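Local coordinates for ABC transporter ATP-binding protein (Leptospira interrogans serovar Copenhageni, PDB 4HZI) that probably binds and hydrolyses ATP as the ATPase subunit of an orphan ABC transporter involved in manganese utilization and tolerance, at residues Q169-L174 and K181-R186; K153-L158 and D162-K167; V252-P257 and E264-D269. All coordinates share one frame; numbering follows the deposited sequence.

Interaction 1 of 3, residues Q169-L174 and K181-R186; sequences QLYNTL and KILFLR
Tyr171 and Leu183 meet through the phenol oxygen: Tyr171 OH lies 3.3 Å from Leu183 CD1, with the branch carbon CG almost as near, and the two side chains cross at about a right angle. This is van der Waals contact, and no hydrogen bond spans the two segments. Closer to the root of the ring, Ile182 approaches at the edge and near the ring plane, its CG2 4.1 Å from Tyr171 CD1. The other branch of Ile182 serves a different neighbour, with CG1 placed 3.7 Å from Leu174 CD1. Tyr171 reaches the helix because its CG is anti to the backbone N (chi1 174°), which carries the ring toward the helix. Leu174 opens the sequence LSSGE, a variant of the LSGGQ signature of ABC ATPases, so the contact sets the loop leading into that motif against helix 176-188, which begins within it. Behind the first shell, residues 171-173 form a 3-10 turn in which Leu174 N bonds to Tyr171 O. Thr173 OG1 donates to Leu170 O at 2.8 Å and accepts a nearly straight bond (164°) from Gln169 NE2 at 2.7 Å, lying in the plane of the Gln169 amide; Leu170 O also receives Thr173 N, so two bonds grip it. Farther out, Val128 of helix 128-133 touches both Leu174 and Ile182, and the backbones of Gln169 and Tyr171 are hydrogen-bonded to Val128 and Leu126, respectively.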
ATOM      1  N   GLN A 169      10.998  -3.885 -25.451  1.00 50.07           N
ATOM      2  CA  GLN A 169      11.614  -3.566 -24.155  1.00 48.84           C
ATOM      3  C   GLN A 169      11.269  -4.644 -23.143  1.00 46.62           C
ATOM      4  O   GLN A 169      10.134  -5.111 -23.086  1.00 47.18           O
ATOM      5  CB  GLN A 169      11.178  -2.194 -23.644  1.00 45.86           C
ATOM      6  CG  GLN A 169      11.913  -1.788 -22.376  1.00 47.12           C
ATOM      7  CD  GLN A 169      11.417  -0.488 -21.805  1.00 50.29           C
ATOM      8  OE1 GLN A 169      10.749   0.289 -22.483  1.00 51.08           O
ATOM      9  NE2 GLN A 169      11.747  -0.238 -20.547  1.00 56.52           N
ATOM     10  N   LEU A 170      12.248  -5.044 -22.344  1.00 46.69           N
ATOM     11  CA  LEU A 170      12.003  -6.030 -21.305  1.00 45.66           C
ATOM     12  C   LEU A 170      11.042  -5.439 -20.266  1.00 48.25           C
ATOM     13  O   LEU A 170      11.181  -4.269 -19.879  1.00 40.42           O
ATOM     14  CB  LEU A 170      13.297  -6.412 -20.606  1.00 48.07           C
ATOM     15  CG  LEU A 170      14.371  -7.019 -21.510  1.00 57.81           C
ATOM     16  CD1 LEU A 170      15.643  -7.235 -20.703  1.00 63.95           C
ATOM     17  CD2 LEU A 170      13.862  -8.322 -22.113  1.00 55.73           C
ATOM     18  N   TYR A 171      10.109  -6.273 -19.810  1.00 47.30           N
ATOM     19  CA  TYR A 171       9.079  -5.876 -18.853  1.00 43.96           C
ATOM     20  C   TYR A 171       9.721  -5.412 -17.540  1.00 48.35           C
ATOM     21  O   TYR A 171       9.302  -4.412 -16.933  1.00 44.69           O
ATOM     22  CB  TYR A 171       8.137  -7.069 -18.618  1.00 46.81           C
ATOM     23  CG  TYR A 171       7.104  -6.850 -17.532  1.00 42.53           C
ATOM     24  CD1 TYR A 171       5.897  -6.213 -17.809  1.00 47.63           C
ATOM     25  CD2 TYR A 171       7.332  -7.284 -16.233  1.00 43.60           C
ATOM     26  CE1 TYR A 171       4.951  -6.004 -16.804  1.00 40.57           C
ATOM     27  CE2 TYR A 171       6.395  -7.079 -15.231  1.00 42.34           C
ATOM     28  CZ  TYR A 171       5.204  -6.439 -15.533  1.00 40.90           C
ATOM     29  OH  TYR A 171       4.276  -6.245 -14.536  1.00 41.40           O
ATOM     30  N   ASN A 172      10.774  -6.115 -17.125  1.00 50.09           N
ATOM     31  CA  ASN A 172      11.458  -5.787 -15.883  1.00 55.13           C
ATOM     32  C   ASN A 172      12.214  -4.461 -15.893  1.00 50.31           C
ATOM     33  O   ASN A 172      12.631  -3.991 -14.841  1.00 54.73           O
ATOM     34  CB  ASN A 172      12.362  -6.943 -15.426  1.00 65.35           C
ATOM     35  CG  ASN A 172      11.576  -8.073 -14.757  1.00 81.12           C
ATOM     36  OD1 ASN A 172      10.468  -7.868 -14.238  1.00 81.09           O
ATOM     37  ND2 ASN A 172      12.150  -9.275 -14.762  1.00 91.42           N
ATOM     38  N   THR A 173      12.331  -3.815 -17.043  1.00 43.76           N
ATOM     39  CA  THR A 173      12.949  -2.502 -17.084  1.00 42.68           C
ATOM     40  C   THR A 173      11.938  -1.375 -17.101  1.00 43.55           C
ATOM     41  O   THR A 173      12.314  -0.202 -17.103  1.00 44.81           O
ATOM     42  CB  THR A 173      13.909  -2.372 -18.283  1.00 49.78           C
ATOM     43  OG1 THR A 173      13.161  -2.336 -19.510  1.00 46.92           O
ATOM     44  CG2 THR A 173      14.880  -3.543 -18.287  1.00 50.61           C
ATOM     45  N   LEU A 174      10.645  -1.702 -17.115  1.00 39.24           N
ATOM     46  CA  LEU A 174       9.636  -0.657 -17.082  1.00 39.20           C
ATOM     47  C   LEU A 174       9.553  -0.011 -15.692  1.00 35.85           C
ATOM     48  O   LEU A 174       9.836  -0.675 -14.676  1.00 36.97           O
ATOM     49  CB  LEU A 174       8.270  -1.246 -17.445  1.00 37.94           C
ATOM     50  CG  LEU A 174       8.128  -1.879 -18.837  1.00 40.79           C
ATOM     51  CD1 LEU A 174       6.764  -2.543 -18.925  1.00 47.16           C
ATOM     52  CD2 LEU A 174       8.286  -0.858 -19.943  1.00 40.37           C
ATOM     53  N   LYS A 181       0.346  -0.729 -16.667  1.00 25.14           N
ATOM     54  CA  LYS A 181      -0.252  -0.508 -17.987  1.00 27.17           C
ATOM     55  C   LYS A 181      -0.177  -1.746 -18.819  1.00 26.31           C
ATOM     56  O   LYS A 181      -1.135  -2.107 -19.484  1.00 29.95           O
ATOM     57  CB  LYS A 181       0.457   0.614 -18.755  1.00 27.11           C
ATOM     58  CG  LYS A 181       0.477   1.945 -18.051  1.00 27.75           C
ATOM     59  CD  LYS A 181       1.272   2.979 -18.845  1.00 33.26           C
ATOM     60  CE  LYS A 181       1.534   4.200 -17.995  1.00 34.67           C
ATOM     61  NZ  LYS A 181       2.059   5.344 -18.813  1.00 34.39           N
ATOM     62  N   ILE A 182       0.970  -2.403 -18.782  1.00 28.06           N
ATOM     63  CA  ILE A 182       1.182  -3.566 -19.601  1.00 31.65           C
ATOM     64  C   ILE A 182       0.373  -4.748 -19.083  1.00 34.77           C
ATOM     65  O   ILE A 182      -0.204  -5.525 -19.891  1.00 26.67           O
ATOM     66  CB  ILE A 182       2.698  -3.874 -19.752  1.00 31.20           C
ATOM     67  CG1 ILE A 182       3.407  -2.738 -20.532  1.00 30.03           C
ATOM     68  CG2 ILE A 182       2.924  -5.194 -20.429  1.00 31.50           C
ATOM     69  CD1 ILE A 182       2.695  -2.193 -21.736  1.00 36.59           C
ATOM     70  N   LEU A 183       0.286  -4.880 -17.756  1.00 32.79           N
ATOM     71  CA  LEU A 183      -0.616  -5.874 -17.172  1.00 31.13           C
ATOM     72  C   LEU A 183      -2.077  -5.606 -17.529  1.00 25.63           C
ATOM     73  O   LEU A 183      -2.838  -6.564 -17.757  1.00 27.53           O
ATOM     74  CB  LEU A 183      -0.426  -6.015 -15.670  1.00 28.63           C
ATOM     75  CG  LEU A 183       0.955  -6.551 -15.285  1.00 35.00           C
ATOM     76  CD1 LEU A 183       1.109  -6.583 -13.773  1.00 34.72           C
ATOM     77  CD2 LEU A 183       1.184  -7.924 -15.877  1.00 36.05           C
ATOM     78  N   PHE A 184      -2.484  -4.359 -17.605  1.00 24.27           N
ATOM     79  CA  PHE A 184      -3.810  -4.060 -18.075  1.00 26.17           C
ATOM     80  C   PHE A 184      -4.011  -4.562 -19.534  1.00 30.29           C
ATOM     81  O   PHE A 184      -5.013  -5.217 -19.866  1.00 27.23           O
ATOM     82  CB  PHE A 184      -4.066  -2.588 -17.950  1.00 27.76           C
ATOM     83  CG  PHE A 184      -5.437  -2.147 -18.404  1.00 28.72           C
ATOM     84  CD1 PHE A 184      -5.685  -1.805 -19.725  1.00 31.68           C
ATOM     85  CD2 PHE A 184      -6.493  -2.075 -17.510  1.00 31.06           C
ATOM     86  CE1 PHE A 184      -6.939  -1.379 -20.137  1.00 33.42           C
ATOM     87  CE2 PHE A 184      -7.746  -1.660 -17.913  1.00 30.50           C
ATOM     88  CZ  PHE A 184      -7.985  -1.328 -19.230  1.00 32.41           C
ATOM     89  N   LEU A 185      -3.026  -4.302 -20.396  1.00 30.15           N
ATOM     90  CA  LEU A 185      -3.130  -4.753 -21.796  1.00 28.08           C
ATOM     91  C   LEU A 185      -3.245  -6.264 -21.883  1.00 25.93           C
ATOM     92  O   LEU A 185      -4.066  -6.813 -22.642  1.00 32.20           O
ATOM     93  CB  LEU A 185      -1.949  -4.228 -22.636  1.00 29.55           C
ATOM     94  CG  LEU A 185      -1.878  -2.723 -22.754  1.00 31.84           C
ATOM     95  CD1 LEU A 185      -0.813  -2.281 -23.730  1.00 34.46           C
ATOM     96  CD2 LEU A 185      -3.255  -2.177 -23.146  1.00 30.89           C
ATOM     97  N   ARG A 186      -2.424  -6.939 -21.095  1.00 25.56           N
ATOM     98  CA  ARG A 186      -2.461  -8.378 -20.993  1.00 30.85           C
ATOM     99  C   ARG A 186      -3.867  -8.895 -20.614  1.00 34.94           C
ATOM    100  O   ARG A 186      -4.338  -9.936 -21.148  1.00 31.45           O
ATOM    101  CB  ARG A 186      -1.449  -8.830 -19.982  1.00 29.70           C
ATOM    102  CG  ARG A 186      -1.485 -10.321 -19.726  1.00 30.93           C
ATOM    103  CD  ARG A 186      -0.439 -10.755 -18.716  1.00 35.96           C
ATOM    104  NE  ARG A 186      -0.529 -12.184 -18.463  1.00 39.63           N
ATOM    105  CZ  ARG A 186      -1.490 -12.793 -17.758  1.00 43.72           C
ATOM    106  NH1 ARG A 186      -2.468 -12.100 -17.185  1.00 37.67           N
ATOM    107  NH2 ARG A 186      -1.482 -14.121 -17.637  1.00 40.19           N
TER

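Interaction 2 of 3, residues K153-L158 and D162-K167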
ATOM      1  N   LYS A 153      -2.157  -9.059 -33.489  1.00 42.32           N
ATOM      2  CA  LYS A 153      -3.222  -8.458 -32.670  1.00 48.70           C
ATOM      3  C   LYS A 153      -2.645  -7.747 -31.425  1.00 43.15           C
ATOM      4  O   LYS A 153      -3.111  -6.670 -31.027  1.00 39.90           O
ATOM      5  CB  LYS A 153      -4.239  -9.521 -32.258  1.00 58.55           C
ATOM      6  CG  LYS A 153      -5.154  -9.936 -33.398  1.00 60.60           C
ATOM      7  CD  LYS A 153      -6.059 -11.099 -33.008  1.00 67.18           C
ATOM      8  CE  LYS A 153      -7.324 -11.106 -33.858  1.00 70.05           C
ATOM      9  NZ  LYS A 153      -8.010 -12.421 -33.819  1.00 73.43           N
ATOM     10  N   THR A 154      -1.622  -8.343 -30.832  1.00 40.18           N
ATOM     11  CA  THR A 154      -0.947  -7.708 -29.706  1.00 37.99           C
ATOM     12  C   THR A 154      -0.279  -6.403 -30.106  1.00 47.39           C
ATOM     13  O   THR A 154      -0.309  -5.430 -29.360  1.00 36.93           O
ATOM     14  CB  THR A 154       0.028  -8.664 -29.036  1.00 39.91           C
ATOM     15  OG1 THR A 154      -0.728  -9.572 -28.229  1.00 39.60           O
ATOM     16  CG2 THR A 154       1.033  -7.930 -28.133  1.00 42.04           C
ATOM     17  N   LEU A 155       0.306  -6.351 -31.302  1.00 44.43           N
ATOM     18  CA  LEU A 155       0.945  -5.108 -31.732  1.00 37.12           C
ATOM     19  C   LEU A 155      -0.106  -4.066 -31.961  1.00 36.92           C
ATOM     20  O   LEU A 155       0.118  -2.882 -31.731  1.00 39.42           O
ATOM     21  CB  LEU A 155       1.791  -5.317 -33.011  1.00 43.39           C
ATOM     22  CG  LEU A 155       2.895  -6.375 -32.893  1.00 44.11           C
ATOM     23  CD1 LEU A 155       3.563  -6.639 -34.247  1.00 51.58           C
ATOM     24  CD2 LEU A 155       3.945  -5.989 -31.859  1.00 44.41           C
ATOM     25  N   GLN A 156      -1.271  -4.470 -32.422  1.00 35.66           N
ATOM     26  CA  GLN A 156      -2.318  -3.482 -32.602  1.00 40.64           C
ATOM     27  C   GLN A 156      -2.766  -2.897 -31.240  1.00 44.10           C
ATOM     28  O   GLN A 156      -3.055  -1.691 -31.128  1.00 40.13           O
ATOM     29  CB  GLN A 156      -3.506  -4.075 -33.354  1.00 45.13           C
ATOM     30  CG  GLN A 156      -4.588  -3.048 -33.693  1.00 52.33           C
ATOM     31  CD  GLN A 156      -4.136  -2.039 -34.731  1.00 57.75           C
ATOM     32  OE1 GLN A 156      -3.633  -2.410 -35.792  1.00 56.34           O
ATOM     33  NE2 GLN A 156      -4.314  -0.761 -34.435  1.00 54.96           N
ATOM     34  N   ILE A 157      -2.835  -3.762 -30.226  1.00 40.84           N
ATOM     35  CA  ILE A 157      -3.167  -3.335 -28.851  1.00 37.69           C
ATOM     36  C   ILE A 157      -2.183  -2.245 -28.354  1.00 41.38           C
ATOM     37  O   ILE A 157      -2.604  -1.140 -27.899  1.00 39.08           O
ATOM     38  CB  ILE A 157      -3.230  -4.562 -27.885  1.00 41.86           C
ATOM     39  CG1 ILE A 157      -4.454  -5.446 -28.209  1.00 48.33           C
ATOM     40  CG2 ILE A 157      -3.361  -4.106 -26.453  1.00 44.64           C
ATOM     41  CD1 ILE A 157      -4.396  -6.843 -27.629  1.00 51.29           C
ATOM     42  N   LEU A 158      -0.888  -2.549 -28.472  1.00 39.06           N
ATOM     43  CA  LEU A 158       0.154  -1.582 -28.131  1.00 40.59           C
ATOM     44  C   LEU A 158      -0.011  -0.310 -28.943  1.00 43.13           C
ATOM     45  O   LEU A 158       0.003   0.795 -28.383  1.00 40.06           O
ATOM     46  CB  LEU A 158       1.539  -2.180 -28.316  1.00 33.94           C
ATOM     47  CG  LEU A 158       1.888  -3.341 -27.399  1.00 40.40           C
ATOM     48  CD1 LEU A 158       3.082  -4.110 -27.902  1.00 39.37           C
ATOM     49  CD2 LEU A 158       2.144  -2.868 -25.965  1.00 39.84           C
ATOM     50  N   ASP A 162      -0.519   3.609 -27.741  1.00 50.86           N
ATOM     51  CA  ASP A 162       0.704   4.409 -27.894  1.00 51.33           C
ATOM     52  C   ASP A 162       1.911   3.855 -27.137  1.00 49.31           C
ATOM     53  O   ASP A 162       2.625   4.591 -26.470  1.00 46.10           O
ATOM     54  CB  ASP A 162       0.435   5.881 -27.513  1.00 54.62           C
ATOM     55  CG  ASP A 162      -0.680   6.515 -28.363  1.00 64.52           C
ATOM     56  OD1 ASP A 162      -0.764   6.209 -29.574  1.00 69.64           O
ATOM     57  OD2 ASP A 162      -1.486   7.315 -27.829  1.00 64.60           O
ATOM     58  N   LEU A 163       2.134   2.545 -27.262  1.00 43.32           N
ATOM     59  CA  LEU A 163       3.226   1.863 -26.583  1.00 39.63           C
ATOM     60  C   LEU A 163       3.927   0.862 -27.501  1.00 38.46           C
ATOM     61  O   LEU A 163       4.705   0.031 -27.039  1.00 40.10           O
ATOM     62  CB  LEU A 163       2.672   1.153 -25.330  1.00 42.09           C
ATOM     63  CG  LEU A 163       2.202   2.013 -24.144  1.00 42.37           C
ATOM     64  CD1 LEU A 163       1.288   1.240 -23.169  1.00 39.57           C
ATOM     65  CD2 LEU A 163       3.413   2.507 -23.366  1.00 42.48           C
ATOM     66  N   LEU A 164       3.681   0.954 -28.816  1.00 42.88           N
ATOM     67  CA  LEU A 164       4.286   0.018 -29.779  1.00 43.75           C
ATOM     68  C   LEU A 164       5.793   0.145 -29.701  1.00 44.65           C
ATOM     69  O   LEU A 164       6.530  -0.843 -29.765  1.00 45.25           O
ATOM     70  CB  LEU A 164       3.787   0.316 -31.196  1.00 49.58           C
ATOM     71  CG  LEU A 164       4.233  -0.606 -32.329  1.00 52.12           C
ATOM     72  CD1 LEU A 164       3.758  -2.039 -32.122  1.00 53.01           C
ATOM     73  CD2 LEU A 164       3.675  -0.041 -33.629  1.00 54.75           C
ATOM     74  N   SER A 165       6.240   1.372 -29.457  1.00 47.82           N
ATOM     75  CA  SER A 165       7.659   1.653 -29.333  1.00 50.19           C
ATOM     76  C   SER A 165       8.339   0.822 -28.256  1.00 50.31           C
ATOM     77  O   SER A 165       9.554   0.645 -28.328  1.00 51.69           O
ATOM     78  CB  SER A 165       7.902   3.148 -29.087  1.00 51.80           C
ATOM     79  OG  SER A 165       7.575   3.507 -27.763  1.00 60.02           O
ATOM     80  N   LYS A 166       7.588   0.307 -27.265  1.00 39.49           N
ATOM     81  CA  LYS A 166       8.194  -0.528 -26.219  1.00 38.06           C
ATOM     82  C   LYS A 166       8.023  -2.037 -26.413  1.00 41.37           C
ATOM     83  O   LYS A 166       8.380  -2.817 -25.529  1.00 44.55           O
ATOM     84  CB  LYS A 166       7.626  -0.145 -24.853  1.00 53.89           C
ATOM     85  CG  LYS A 166       7.768   1.323 -24.497  1.00 53.18           C
ATOM     86  CD  LYS A 166       7.389   1.557 -23.035  1.00 56.96           C
ATOM     87  CE  LYS A 166       7.305   3.036 -22.709  1.00 58.38           C
ATOM     88  NZ  LYS A 166       8.660   3.633 -22.620  1.00 62.60           N
ATOM     89  N   LYS A 167       7.516  -2.465 -27.571  1.00 39.49           N
ATOM     90  CA  LYS A 167       7.202  -3.879 -27.788  1.00 38.35           C
ATOM     91  C   LYS A 167       8.320  -4.828 -27.404  1.00 41.60           C
ATOM     92  O   LYS A 167       8.065  -5.872 -26.801  1.00 40.14           O
ATOM     93  CB  LYS A 167       6.729  -4.112 -29.232  1.00 47.91           C
ATOM     94  CG  LYS A 167       7.800  -3.896 -30.295  1.00 49.14           C
ATOM     95  CD  LYS A 167       7.173  -3.702 -31.676  1.00 57.30           C
ATOM     96  CE  LYS A 167       8.205  -3.761 -32.802  1.00 55.73           C
ATOM     97  NZ  LYS A 167       9.057  -4.976 -32.667  1.00 57.01           N
TER
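Leu158 and Leu163 share the one hydrogen bond between the segments, from Leu163 N to Leu158 O at 3.0 Å. The N-H points well at the oxygen (159°), yet the donor stands above the carbonyl plane, 44° out of it. Asp162 N is also close to Leu158 O, but the angle is too poor for a bond. The remaining contacts are apolar. Leu158 has the largest share: its CB packs on the backbone of Leu164, CD1 comes 3.9 Å from Lys167 CB, and CD2 comes 4.1 Å from Leu163 CB, the last two side chains each crossing that of Leu158 at about a right angle. One turn earlier, Leu155 CB meets Leu164 CD1 at 3.9 Å; Leu164 has CG anti to the backbone N (chi1 -176°), which swings CD1 back to the helix. Leu155 CD2 lies 4.0 Å from Lys167 CD, against that lysine's aliphatic stem. Val128 and Ile132 of helix 128-133, together with Leu185 of helix 176-188, also touch Leu158. The reversal after helix 148-160 is a Schellman motif: Asp162, with positive phi, is the C-prime residue, its N pairs with Lys159 O, and the Leu163-to-Leu158 bond closes the helix end, in what is probably the helical subdomain of an ABC ATPase.

Interaction 3 of 3, residues V252-P257 and E264-D269; sequences VIHFGP and EKNLED
Ile253 and His254 face Asp269 and Asn266 across CA-CA separations of 7.6 and 7.3 Å, at a point where the backbone turns a corner: Ile253 has nearly helical angles, and the chain is extended again at His254. Asn266 comes over one face of the His254 imidazole, with Asn266 ND2 4.0 Å from His254 CG and offset toward the rim of the ring. Amide and ring are only 21° from parallel, but it is the amide nitrogen alone that reaches over the rim of the ring. This nitrogen has its hydrogen bond elsewhere, with Glu260 O, which helps fix how the amide is turned above the imidazole. The strand involved, 251-255, is an edge strand, within this chain, of the mixed sheet that carries the probable Walker A loop, and it runs antiparallel to 243-248; the chain then passes through helix 258-261 before helix 264-271 packs back against the strand. Ile253 makes the second meeting, an oblique crossing in which Ile253 CG2 lies 3.5 Å from Asp269 OD2 and 4.0 Å from Asp269 CG. Here a methyl group rests against a carboxylate, with Asp269 CG anti to the backbone N (chi1 -174°) bringing the acid across. Glu260 and Cys261 of helix 258-261 also touch the histidine side chain. Lys248 of strand 243-248 touches the side chain of Ile253, and its NZ is hydrogen-bonded to the backbone O of Asp269.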
ATOM      1  N   VAL A 252     -22.264  -6.618   2.472  1.00 27.32           N
ATOM      2  CA  VAL A 252     -22.430  -5.379   1.725  1.00 26.56           C
ATOM      3  C   VAL A 252     -23.081  -4.356   2.667  1.00 25.50           C
ATOM      4  O   VAL A 252     -24.210  -4.589   3.102  1.00 31.14           O
ATOM      5  CB  VAL A 252     -23.267  -5.629   0.491  1.00 25.79           C
ATOM      6  CG1 VAL A 252     -23.628  -4.323  -0.219  1.00 24.97           C
ATOM      7  CG2 VAL A 252     -22.545  -6.511  -0.474  1.00 28.42           C
ATOM      8  N   ILE A 253     -22.345  -3.291   2.990  1.00 27.28           N
ATOM      9  CA  ILE A 253     -22.765  -2.146   3.848  1.00 30.66           C
ATOM     10  C   ILE A 253     -23.705  -1.233   2.986  1.00 32.83           C
ATOM     11  O   ILE A 253     -24.747  -0.760   3.458  1.00 29.57           O
ATOM     12  CB  ILE A 253     -21.495  -1.362   4.342  1.00 28.30           C
ATOM     13  CG1 ILE A 253     -20.737  -2.130   5.426  1.00 37.95           C
ATOM     14  CG2 ILE A 253     -21.789   0.010   4.927  1.00 40.02           C
ATOM     15  CD1 ILE A 253     -21.618  -3.030   6.273  1.00 38.86           C
ATOM     16  N   HIS A 254     -23.357  -1.039   1.715  1.00 27.12           N
ATOM     17  CA  HIS A 254     -24.202  -0.290   0.768  1.00 26.47           C
ATOM     18  C   HIS A 254     -23.771  -0.630  -0.670  1.00 27.41           C
ATOM     19  O   HIS A 254     -22.595  -0.977  -0.910  1.00 22.45           O
ATOM     20  CB  HIS A 254     -24.158   1.256   1.032  1.00 28.69           C
ATOM     21  CG  HIS A 254     -25.391   1.948   0.513  1.00 33.62           C
ATOM     22  ND1 HIS A 254     -25.445   2.564  -0.720  1.00 38.38           N
ATOM     23  CD2 HIS A 254     -26.654   1.989   1.003  1.00 35.06           C
ATOM     24  CE1 HIS A 254     -26.675   3.006  -0.938  1.00 35.21           C
ATOM     25  NE2 HIS A 254     -27.430   2.654   0.084  1.00 41.52           N
ATOM     26  N   PHE A 255     -24.733  -0.608  -1.591  1.00 22.84           N
ATOM     27  CA  PHE A 255     -24.501  -0.781  -3.005  1.00 22.47           C
ATOM     28  C   PHE A 255     -25.328   0.296  -3.693  1.00 25.17           C
ATOM     29  O   PHE A 255     -26.526   0.468  -3.387  1.00 25.27           O
ATOM     30  CB  PHE A 255     -24.959  -2.164  -3.494  1.00 22.91           C
ATOM     31  CG  PHE A 255     -25.134  -2.279  -4.991  1.00 24.45           C
ATOM     32  CD1 PHE A 255     -24.091  -1.952  -5.854  1.00 25.34           C
ATOM     33  CD2 PHE A 255     -26.317  -2.691  -5.541  1.00 28.51           C
ATOM     34  CE1 PHE A 255     -24.252  -2.015  -7.220  1.00 24.17           C
ATOM     35  CE2 PHE A 255     -26.484  -2.762  -6.920  1.00 31.92           C
ATOM     36  CZ  PHE A 255     -25.450  -2.438  -7.759  1.00 27.03           C
ATOM     37  N   GLY A 256     -24.707   1.027  -4.608  1.00 23.13           N
ATOM     38  CA  GLY A 256     -25.464   2.000  -5.413  1.00 23.87           C
ATOM     39  C   GLY A 256     -24.593   2.992  -6.152  1.00 23.70           C
ATOM     40  O   GLY A 256     -23.374   2.780  -6.324  1.00 23.20           O
ATOM     41  N   PRO A 257     -25.202   4.096  -6.628  1.00 24.29           N
ATOM     42  CA  PRO A 257     -24.415   5.163  -7.249  1.00 22.76           C
ATOM     43  C   PRO A 257     -23.322   5.581  -6.302  1.00 21.04           C
ATOM     44  O   PRO A 257     -23.537   5.713  -5.108  1.00 22.85           O
ATOM     45  CB  PRO A 257     -25.445   6.314  -7.448  1.00 25.16           C
ATOM     46  CG  PRO A 257     -26.777   5.629  -7.487  1.00 27.65           C
ATOM     47  CD  PRO A 257     -26.637   4.437  -6.532  1.00 28.37           C
ATOM     48  N   GLU A 264     -20.455  10.804   3.875  1.00 34.61           N
ATOM     49  CA  GLU A 264     -19.845  10.686   5.186  1.00 33.88           C
ATOM     50  C   GLU A 264     -20.511   9.630   6.039  1.00 32.78           C
ATOM     51  O   GLU A 264     -19.846   8.820   6.699  1.00 34.66           O
ATOM     52  CB  GLU A 264     -19.788  12.068   5.857  1.00 38.82           C
ATOM     53  CG  GLU A 264     -19.450  12.021   7.335  1.00 43.43           C
ATOM     54  CD  GLU A 264     -19.321  13.410   7.973  1.00 46.22           C
ATOM     55  OE1 GLU A 264     -19.566  14.425   7.290  1.00 46.20           O
ATOM     56  OE2 GLU A 264     -18.956  13.470   9.171  1.00 50.51           O
ATOM     57  N   LYS A 265     -21.847   9.559   6.031  1.00 33.53           N
ATOM     58  CA  LYS A 265     -22.506   8.546   6.842  1.00 32.10           C
ATOM     59  C   LYS A 265     -22.192   7.080   6.487  1.00 27.00           C
ATOM     60  O   LYS A 265     -21.921   6.257   7.366  1.00 32.32           O
ATOM     61  CB  LYS A 265     -24.038   8.711   6.801  1.00 44.60           C
ATOM     62  CG  LYS A 265     -24.722   7.944   7.922  1.00 52.96           C
ATOM     63  CD  LYS A 265     -25.818   7.006   7.424  1.00 73.29           C
ATOM     64  CE  LYS A 265     -26.204   5.973   8.485  1.00 79.58           C
ATOM     65  NZ  LYS A 265     -26.718   4.707   7.883  1.00 79.26           N
ATOM     66  N   ASN A 266     -22.280   6.768   5.197  1.00 28.08           N
ATOM     67  CA  ASN A 266     -22.016   5.409   4.692  1.00 24.66           C
ATOM     68  C   ASN A 266     -20.514   5.027   4.873  1.00 22.60           C
ATOM     69  O   ASN A 266     -20.238   3.913   5.292  1.00 27.32           O
ATOM     70  CB  ASN A 266     -22.438   5.270   3.251  1.00 24.45           C
ATOM     71  CG  ASN A 266     -23.974   5.077   3.093  1.00 32.70           C
ATOM     72  OD1 ASN A 266     -24.615   4.499   3.958  1.00 37.27           O
ATOM     73  ND2 ASN A 266     -24.529   5.580   2.034  1.00 32.14           N
ATOM     74  N   LEU A 267     -19.608   5.980   4.618  1.00 24.87           N
ATOM     75  CA  LEU A 267     -18.187   5.725   4.871  1.00 26.65           C
ATOM     76  C   LEU A 267     -17.843   5.620   6.365  1.00 26.57           C
ATOM     77  O   LEU A 267     -17.009   4.791   6.760  1.00 28.84           O
ATOM     78  CB  LEU A 267     -17.311   6.760   4.168  1.00 25.91           C
ATOM     79  CG  LEU A 267     -17.379   6.689   2.656  1.00 25.05           C
ATOM     80  CD1 LEU A 267     -16.409   7.661   2.028  1.00 29.43           C
ATOM     81  CD2 LEU A 267     -17.123   5.289   2.114  1.00 29.08           C
ATOM     82  N   GLU A 268     -18.487   6.428   7.214  1.00 30.28           N
ATOM     83  CA  GLU A 268     -18.283   6.272   8.671  1.00 32.47           C
ATOM     84  C   GLU A 268     -18.814   4.918   9.139  1.00 32.76           C
ATOM     85  O   GLU A 268     -18.271   4.304  10.031  1.00 34.05           O
ATOM     86  CB  GLU A 268     -18.907   7.446   9.466  1.00 35.54           C
ATOM     87  CG  GLU A 268     -18.221   8.792   9.201  1.00 38.61           C
ATOM     88  CD  GLU A 268     -18.830   9.995   9.904  1.00 46.13           C
ATOM     89  OE1 GLU A 268     -19.990   9.906  10.376  1.00 46.10           O
ATOM     90  OE2 GLU A 268     -18.157  11.061   9.938  1.00 40.87           O
ATOM     91  N   ASP A 269     -19.856   4.407   8.486  1.00 33.35           N
ATOM     92  CA  ASP A 269     -20.357   3.098   8.806  1.00 30.63           C
ATOM     93  C   ASP A 269     -19.345   2.046   8.355  1.00 30.33           C
ATOM     94  O   ASP A 269     -19.076   1.086   9.061  1.00 34.74           O
ATOM     95  CB  ASP A 269     -21.713   2.847   8.147  1.00 38.56           C
ATOM     96  CG  ASP A 269     -22.345   1.537   8.570  1.00 47.57           C
ATOM     97  OD1 ASP A 269     -21.869   0.937   9.546  1.00 52.32           O
ATOM     98  OD2 ASP A 269     -23.325   1.094   7.923  1.00 60.76           O
TER

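How the interactions relate
The three contacts follow one another along the chain without nesting or crossing. Interaction 2 comes first, closing the short turn that ends helix 148-160. The loop running on from it enters interaction 1, which folds back onto helix 176-188. These two adjoin, their centres 11 Å apart: Leu185 CD1 lies 3.8 Å from Leu158 CD2, and Ile182 CD1 lies 4.0 Å from Leu163 CD1, so both helices and the linking loop share an apolar interior. Interaction 3 closes a later loop on the opposite side of the chain's centre, its centre about 35 Å from that of interaction 1, and ties the sheet-edge strand 251-255 to helix 264-271.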